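Local coordinates for protein ESSB (Geobacillus thermodenitrificans, PDB 2YNQ) that is a membrane component of the type VII secretion system, represented here by its extracellular domain, and probably supports protein export as part of that assembly, at residues Y45-A48 and S49-M53; E55-T58 and E59-Q63. One frame throughout, in Å; residues are numbered along the deposited sequence.

Interaction 1: residues Y45-A48 and S49-M53; sequences YELA and SSYVM
L47 and Y51, one turn apart on helix 41-53, lie side by side and point the same way, with L47 CD1 resting 3.4 Å from Y51 CE2. The leucine brings its branch to the ring because CG stands anti to the backbone N (chi1 -169°). A phenylalanine in place of Y51 would probably leave R86 NE without the tyrosine OH to which it makes a weak hydrogen bond. The serines turn back on their own helix. S49 OG donates to Y45 O at 2.7 Å, and S50 OG donates to E46 O at the same distance. Each carbonyl also takes the backbone N-H of the same serine from the opposite face of its plane, so two bonds grip each oxygen and the buried hydroxyls are satisfied within the helix. The contact is tight where L47 meets Y51 and where the two serine hydroxyls are buried, whereas Y45, at the start, remains partly exposed and meets S49 OG with one ring face, toward the rim, its CE1 3.4 Å from S49 OG. Around the helix, L47 and A48 pack on helix 75-85, S50 and Y51 on helix 24-31, and E46, S49 and S50 on F19 of helix 7-19.

Interaction 2: residues E55-T58 and E59-Q63; sequences ESLT and EEQRQ. With NA (sodium ion), chain O.
The chain runs extended through L57 and T58 and then turns into helix 59-64, whose first turn is closed by R62 N donating to T58 O at 2.9 Å in a nearly straight bond (171°). T58 is the N-cap and forms a capping box with Q61. Its OG1 accepts from Q61 N at 3.1 Å, while the backbone N of T58 donates to Q61 OE1 at 2.9 Å, lying in the plane of the amide carbonyl and on a lone pair. With chi1 at 62°, OG1 stands between the backbone N and the carbonyl carbon, turned to the helix start. From there T58 OG1 also donates to E60 OE1 at 3.1 Å, meeting the carboxylate on its anti side. The glutamine runs extended beyond CG and crosses the threonine at about a right angle, and Q61 CB lies 3.7 Å from L57 CD2. R62 bends at chi3 and brings its guanidinium back over the loop, so that L57 CB lies over one face and NH2 makes a weak bond to L57 O at 3.4 Å. E59 OE1 is a long ionic neighbour of R62 NE, well out of the guanidinium plane, while E59 OE2 forms a salt bridge with R145 of the second subunit. The carbonyl of R62 points to a sodium ion, bound by R62 O at 2.2 Å, with V65, N67 and three waters completing the site. The contact thus combines two tasks: side chains satisfy backbone N-H groups at the helix start, and the carbonyl of R62, near the other end of this short helix, supplies a neutral oxygen to the cation. Acidic E59 and E60 beside the N-terminus would probably be favoured by the helix dipole.

How the interactions relate
Interaction 1 precedes interaction 2 along the chain, and their centres lie about 15 Å apart. The first belongs to helix 41-53; the second spans the loop after it and the start of helix 59-64, so together they follow the chain from one helix to the next without touching otherwise. Both fall within the YukC-related part of this all-helical extracellular fragment. Interaction 1 is buried among helices 7-19, 24-31 and 75-85, whereas interaction 2 lies farther from the chain centre, beside helix 102-118 and against the second subunit. The path therefore leads from the packed interior of one chain to the subunit interface and a sodium site.

Interaction 1: residues Y45-A48 and S49-M53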
ATOM      1  N   TYR D  45      12.959  15.236  -6.314  1.00 38.46           N
ATOM      2  CA  TYR D  45      13.006  14.019  -7.126  1.00 38.27           C
ATOM      3  C   TYR D  45      13.451  12.822  -6.308  1.00 38.07           C
ATOM      4  O   TYR D  45      12.833  11.752  -6.376  1.00 38.34           O
ATOM      5  CB  TYR D  45      13.954  14.195  -8.324  1.00 38.91           C
ATOM      6  CG  TYR D  45      14.257  12.904  -9.057  1.00 40.08           C
ATOM      7  CD1 TYR D  45      13.276  12.272  -9.813  1.00 40.32           C
ATOM      8  CD2 TYR D  45      15.523  12.302  -8.981  1.00 39.92           C
ATOM      9  CE1 TYR D  45      13.542  11.070 -10.477  1.00 43.08           C
ATOM     10  CE2 TYR D  45      15.806  11.100  -9.642  1.00 40.05           C
ATOM     11  CZ  TYR D  45      14.811  10.484 -10.395  1.00 43.34           C
ATOM     12  OH  TYR D  45      15.043   9.286 -11.071  1.00 42.51           O
ATOM     13  N   GLU D  46      14.532  13.007  -5.547  1.00 37.44           N
ATOM     14  CA  GLU D  46      15.084  11.960  -4.701  1.00 36.42           C
ATOM     15  C   GLU D  46      14.063  11.493  -3.669  1.00 36.14           C
ATOM     16  O   GLU D  46      13.860  10.278  -3.499  1.00 36.26           O
ATOM     17  CB  GLU D  46      16.371  12.421  -3.990  1.00 36.11           C
ATOM     18  CG  GLU D  46      17.576  12.647  -4.916  1.00 36.02           C
ATOM     19  CD  GLU D  46      18.804  13.266  -4.195  1.00 38.24           C
ATOM     20  OE1 GLU D  46      18.858  13.309  -2.943  1.00 36.60           O
ATOM     21  OE2 GLU D  46      19.738  13.720  -4.889  1.00 38.44           O
ATOM     22  N   LEU D  47      13.442  12.449  -2.975  1.00 35.37           N
ATOM     23  CA  LEU D  47      12.488  12.154  -1.907  1.00 35.50           C
ATOM     24  C   LEU D  47      11.231  11.476  -2.463  1.00 35.14           C
ATOM     25  O   LEU D  47      10.813  10.419  -1.991  1.00 34.95           O
ATOM     26  CB  LEU D  47      12.116  13.434  -1.154  1.00 35.50           C
ATOM     27  CG  LEU D  47      11.332  13.262   0.155  1.00 37.14           C
ATOM     28  CD1 LEU D  47      11.984  12.200   1.078  1.00 36.74           C
ATOM     29  CD2 LEU D  47      11.155  14.609   0.895  1.00 36.08           C
ATOM     30  N   ALA D  48      10.686  12.064  -3.521  1.00 35.32           N
ATOM     31  CA  ALA D  48       9.469  11.578  -4.115  1.00 35.25           C
ATOM     32  C   ALA D  48       9.704  10.199  -4.675  1.00 35.53           C
ATOM     33  O   ALA D  48       8.863   9.312  -4.493  1.00 36.02           O
ATOM     34  CB  ALA D  48       8.958  12.537  -5.175  1.00 34.86           C
ATOM     35  N   SER D  49      10.853   9.987  -5.312  1.00 36.02           N
ATOM     36  CA  SER D  49      11.143   8.648  -5.829  1.00 36.67           C
ATOM     37  C   SER D  49      11.210   7.713  -4.673  1.00 36.21           C
ATOM     38  O   SER D  49      10.669   6.615  -4.741  1.00 36.62           O
ATOM     39  CB  SER D  49      12.449   8.550  -6.634  1.00 36.69           C
ATOM     40  OG  SER D  49      12.446   9.466  -7.704  1.00 38.79           O
ATOM     41  N   SER D  50      11.837   8.157  -3.590  1.00 36.46           N
ATOM     42  CA  SER D  50      12.032   7.270  -2.458  1.00 37.14           C
ATOM     43  C   SER D  50      10.681   6.888  -1.850  1.00 37.60           C
ATOM     44  O   SER D  50      10.464   5.714  -1.542  1.00 38.77           O
ATOM     45  CB  SER D  50      12.965   7.875  -1.421  1.00 36.99           C
ATOM     46  OG  SER D  50      14.260   8.042  -1.968  1.00 38.43           O
ATOM     47  N   TYR D  51       9.767   7.850  -1.715  1.00 36.61           N
ATOM     48  CA  TYR D  51       8.443   7.516  -1.210  1.00 36.72           C
ATOM     49  C   TYR D  51       7.696   6.616  -2.165  1.00 37.83           C
ATOM     50  O   TYR D  51       7.126   5.592  -1.755  1.00 38.56           O
ATOM     51  CB  TYR D  51       7.616   8.765  -0.909  1.00 35.58           C
ATOM     52  CG  TYR D  51       7.953   9.422   0.405  1.00 33.35           C
ATOM     53  CD1 TYR D  51       7.775   8.749   1.619  1.00 31.69           C
ATOM     54  CD2 TYR D  51       8.445  10.715   0.435  1.00 32.16           C
ATOM     55  CE1 TYR D  51       8.065   9.374   2.847  1.00 32.83           C
ATOM     56  CE2 TYR D  51       8.742  11.348   1.634  1.00 32.88           C
ATOM     57  CZ  TYR D  51       8.553  10.679   2.834  1.00 34.48           C
ATOM     58  OH  TYR D  51       8.859  11.338   4.001  1.00 36.64           O
ATOM     59  N   VAL D  52       7.712   6.968  -3.443  1.00 38.59           N
ATOM     60  CA  VAL D  52       6.923   6.217  -4.396  1.00 39.83           C
ATOM     61  C   VAL D  52       7.439   4.782  -4.517  1.00 40.75           C
ATOM     62  O   VAL D  52       6.652   3.862  -4.710  1.00 41.35           O
ATOM     63  CB  VAL D  52       6.795   6.956  -5.777  1.00 40.62           C
ATOM     64  CG1 VAL D  52       7.522   6.219  -6.887  1.00 40.85           C
ATOM     65  CG2 VAL D  52       5.346   7.036  -6.171  1.00 42.06           C
ATOM     66  N   MET D  53       8.751   4.590  -4.365  1.00 40.67           N
ATOM     67  CA  MET D  53       9.330   3.261  -4.503  1.00 41.82           C
ATOM     68  C   MET D  53       8.953   2.370  -3.330  1.00 41.68           C
ATOM     69  O   MET D  53       8.975   1.124  -3.440  1.00 42.29           O
ATOM     70  CB  MET D  53      10.860   3.323  -4.621  1.00 42.36           C
ATOM     71  CG  MET D  53      11.385   3.921  -5.925  1.00 45.64           C
ATOM     72  SD  MET D  53      11.061   2.866  -7.356  1.00 56.89           S
ATOM     73  CE  MET D  53      11.908   1.375  -6.830  1.00 51.80           C
TER

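Interaction 2: residues E55-T58 and E59-Q63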
ATOM      1  N   GLU D  55       6.020   2.857  -1.477  1.00 41.27           N
ATOM      2  CA  GLU D  55       4.575   2.867  -1.228  1.00 42.41           C
ATOM      3  C   GLU D  55       4.014   1.450  -1.438  1.00 43.90           C
ATOM      4  O   GLU D  55       4.258   0.830  -2.466  1.00 44.54           O
ATOM      5  CB  GLU D  55       3.883   3.884  -2.147  1.00 41.06           C
ATOM      6  CG  GLU D  55       2.393   4.038  -1.935  1.00 41.34           C
ATOM      7  CD  GLU D  55       2.026   4.750  -0.638  1.00 41.89           C
ATOM      8  OE1 GLU D  55       2.915   5.276   0.064  1.00 41.10           O
ATOM      9  OE2 GLU D  55       0.825   4.777  -0.305  1.00 42.19           O
ATOM     10  N   SER D  56       3.294   0.933  -0.455  1.00 45.29           N
ATOM     11  CA  SER D  56       2.660  -0.396  -0.570  1.00 47.72           C
ATOM     12  C   SER D  56       1.506  -0.388  -1.535  1.00 47.75           C
ATOM     13  O   SER D  56       0.378  -0.265  -1.118  1.00 48.70           O
ATOM     14  CB  SER D  56       2.086  -0.831   0.767  1.00 47.91           C
ATOM     15  OG  SER D  56       3.119  -0.945   1.714  1.00 52.08           O
ATOM     16  N   LEU D  57       1.794  -0.520  -2.815  1.00 48.61           N
ATOM     17  CA  LEU D  57       0.778  -0.606  -3.841  1.00 49.41           C
ATOM     18  C   LEU D  57       0.702  -2.036  -4.327  1.00 50.72           C
ATOM     19  O   LEU D  57       1.729  -2.676  -4.536  1.00 51.55           O
ATOM     20  CB  LEU D  57       1.136   0.307  -5.020  1.00 48.91           C
ATOM     21  CG  LEU D  57       1.243   1.809  -4.781  1.00 48.29           C
ATOM     22  CD1 LEU D  57       2.094   2.446  -5.842  1.00 48.22           C
ATOM     23  CD2 LEU D  57      -0.125   2.448  -4.785  1.00 48.67           C
ATOM     24  N   THR D  58      -0.509  -2.548  -4.513  1.00 51.76           N
ATOM     25  CA  THR D  58      -0.673  -3.817  -5.229  1.00 53.33           C
ATOM     26  C   THR D  58      -0.393  -3.521  -6.694  1.00 54.26           C
ATOM     27  O   THR D  58      -0.380  -2.350  -7.123  1.00 53.64           O
ATOM     28  CB  THR D  58      -2.104  -4.348  -5.152  1.00 53.90           C
ATOM     29  OG1 THR D  58      -2.973  -3.401  -5.782  1.00 53.51           O
ATOM     30  CG2 THR D  58      -2.540  -4.571  -3.704  1.00 52.05           C
ATOM     31  N   GLU D  59      -0.190  -4.580  -7.460  1.00 55.92           N
ATOM     32  CA  GLU D  59      -0.016  -4.483  -8.890  1.00 57.39           C
ATOM     33  C   GLU D  59      -1.169  -3.701  -9.560  1.00 57.37           C
ATOM     34  O   GLU D  59      -0.928  -2.873 -10.446  1.00 56.98           O
ATOM     35  CB  GLU D  59       0.091  -5.900  -9.469  1.00 59.60           C
ATOM     36  CG  GLU D  59       0.949  -6.010 -10.702  1.00 62.58           C
ATOM     37  CD  GLU D  59       2.261  -5.268 -10.559  1.00 64.76           C
ATOM     38  OE1 GLU D  59       3.091  -5.644  -9.683  1.00 65.51           O
ATOM     39  OE2 GLU D  59       2.449  -4.297 -11.326  1.00 66.58           O
ATOM     40  N   GLU D  60      -2.406  -3.955  -9.126  1.00 57.56           N
ATOM     41  CA  GLU D  60      -3.567  -3.237  -9.646  1.00 58.05           C
ATOM     42  C   GLU D  60      -3.481  -1.727  -9.372  1.00 56.24           C
ATOM     43  O   GLU D  60      -3.681  -0.919 -10.290  1.00 55.59           O
ATOM     44  CB  GLU D  60      -4.882  -3.785  -9.070  1.00 59.22           C
ATOM     45  CG  GLU D  60      -5.180  -5.242  -9.399  1.00 62.38           C
ATOM     46  CD  GLU D  60      -4.431  -6.245  -8.511  1.00 64.09           C
ATOM     47  OE1 GLU D  60      -4.020  -5.912  -7.368  1.00 61.85           O
ATOM     48  OE2 GLU D  60      -4.271  -7.390  -8.976  1.00 67.50           O
ATOM     49  N   GLN D  61      -3.185  -1.364  -8.118  1.00 54.61           N
ATOM     50  CA  GLN D  61      -3.038   0.039  -7.730  1.00 53.15           C
ATOM     51  C   GLN D  61      -1.976   0.689  -8.600  1.00 53.09           C
ATOM     52  O   GLN D  61      -2.190   1.759  -9.178  1.00 52.22           O
ATOM     53  CB  GLN D  61      -2.671   0.173  -6.244  1.00 51.78           C
ATOM     54  CG  GLN D  61      -3.825  -0.101  -5.296  1.00 50.80           C
ATOM     55  CD  GLN D  61      -3.445  -0.083  -3.821  1.00 48.72           C
ATOM     56  OE1 GLN D  61      -2.588  -0.839  -3.353  1.00 47.87           O
ATOM     57  NE2 GLN D  61      -4.116   0.768  -3.073  1.00 50.46           N
ATOM     58  N   ARG D  62      -0.846   0.004  -8.695  1.00 53.79           N
ATOM     59  CA  ARG D  62       0.287   0.406  -9.495  1.00 55.20           C
ATOM     60  C   ARG D  62      -0.075   0.725 -10.936  1.00 56.26           C
ATOM     61  O   ARG D  62       0.358   1.738 -11.469  1.00 56.09           O
ATOM     62  CB  ARG D  62       1.282  -0.735  -9.490  1.00 56.42           C
ATOM     63  CG  ARG D  62       2.704  -0.348  -9.641  1.00 59.05           C
ATOM     64  CD  ARG D  62       3.520  -1.627  -9.521  1.00 66.08           C
ATOM     65  NE  ARG D  62       3.641  -2.033  -8.120  1.00 67.34           N
ATOM     66  CZ  ARG D  62       4.616  -1.616  -7.323  1.00 66.57           C
ATOM     67  NH1 ARG D  62       5.545  -0.803  -7.792  1.00 64.91           N
ATOM     68  NH2 ARG D  62       4.663  -2.017  -6.066  1.00 68.30           N
ATOM     69  N   GLN D  63      -0.857  -0.141 -11.565  1.00 58.32           N
ATOM     70  CA  GLN D  63      -1.340   0.084 -12.928  1.00 60.25           C
ATOM     71  C   GLN D  63      -2.246   1.305 -13.004  1.00 59.70           C
ATOM     72  O   GLN D  63      -2.314   1.982 -14.022  1.00 60.29           O
ATOM     73  CB  GLN D  63      -2.128  -1.137 -13.426  1.00 62.30           C
ATOM     74  CG  GLN D  63      -1.270  -2.305 -13.914  1.00 65.70           C
ATOM     75  CD  GLN D  63      -2.048  -3.638 -14.081  1.00 70.44           C
ATOM     76  OE1 GLN D  63      -1.435  -4.707 -14.163  1.00 72.18           O
ATOM     77  NE2 GLN D  63      -3.386  -3.571 -14.138  1.00 70.47           N
TER
HETATM   78 NA    NA O1391       1.236   3.410 -12.687  1.00 57.38          NA
HETATM   79  O   HOH W   1       0.089   4.365 -14.663  1.00 59.41           O
HETATM   80  O   HOH W   2       2.459   5.753 -14.017  1.00 66.01           O
HETATM   81  O   HOH W   3       2.795   2.169 -14.148  1.00 51.66           O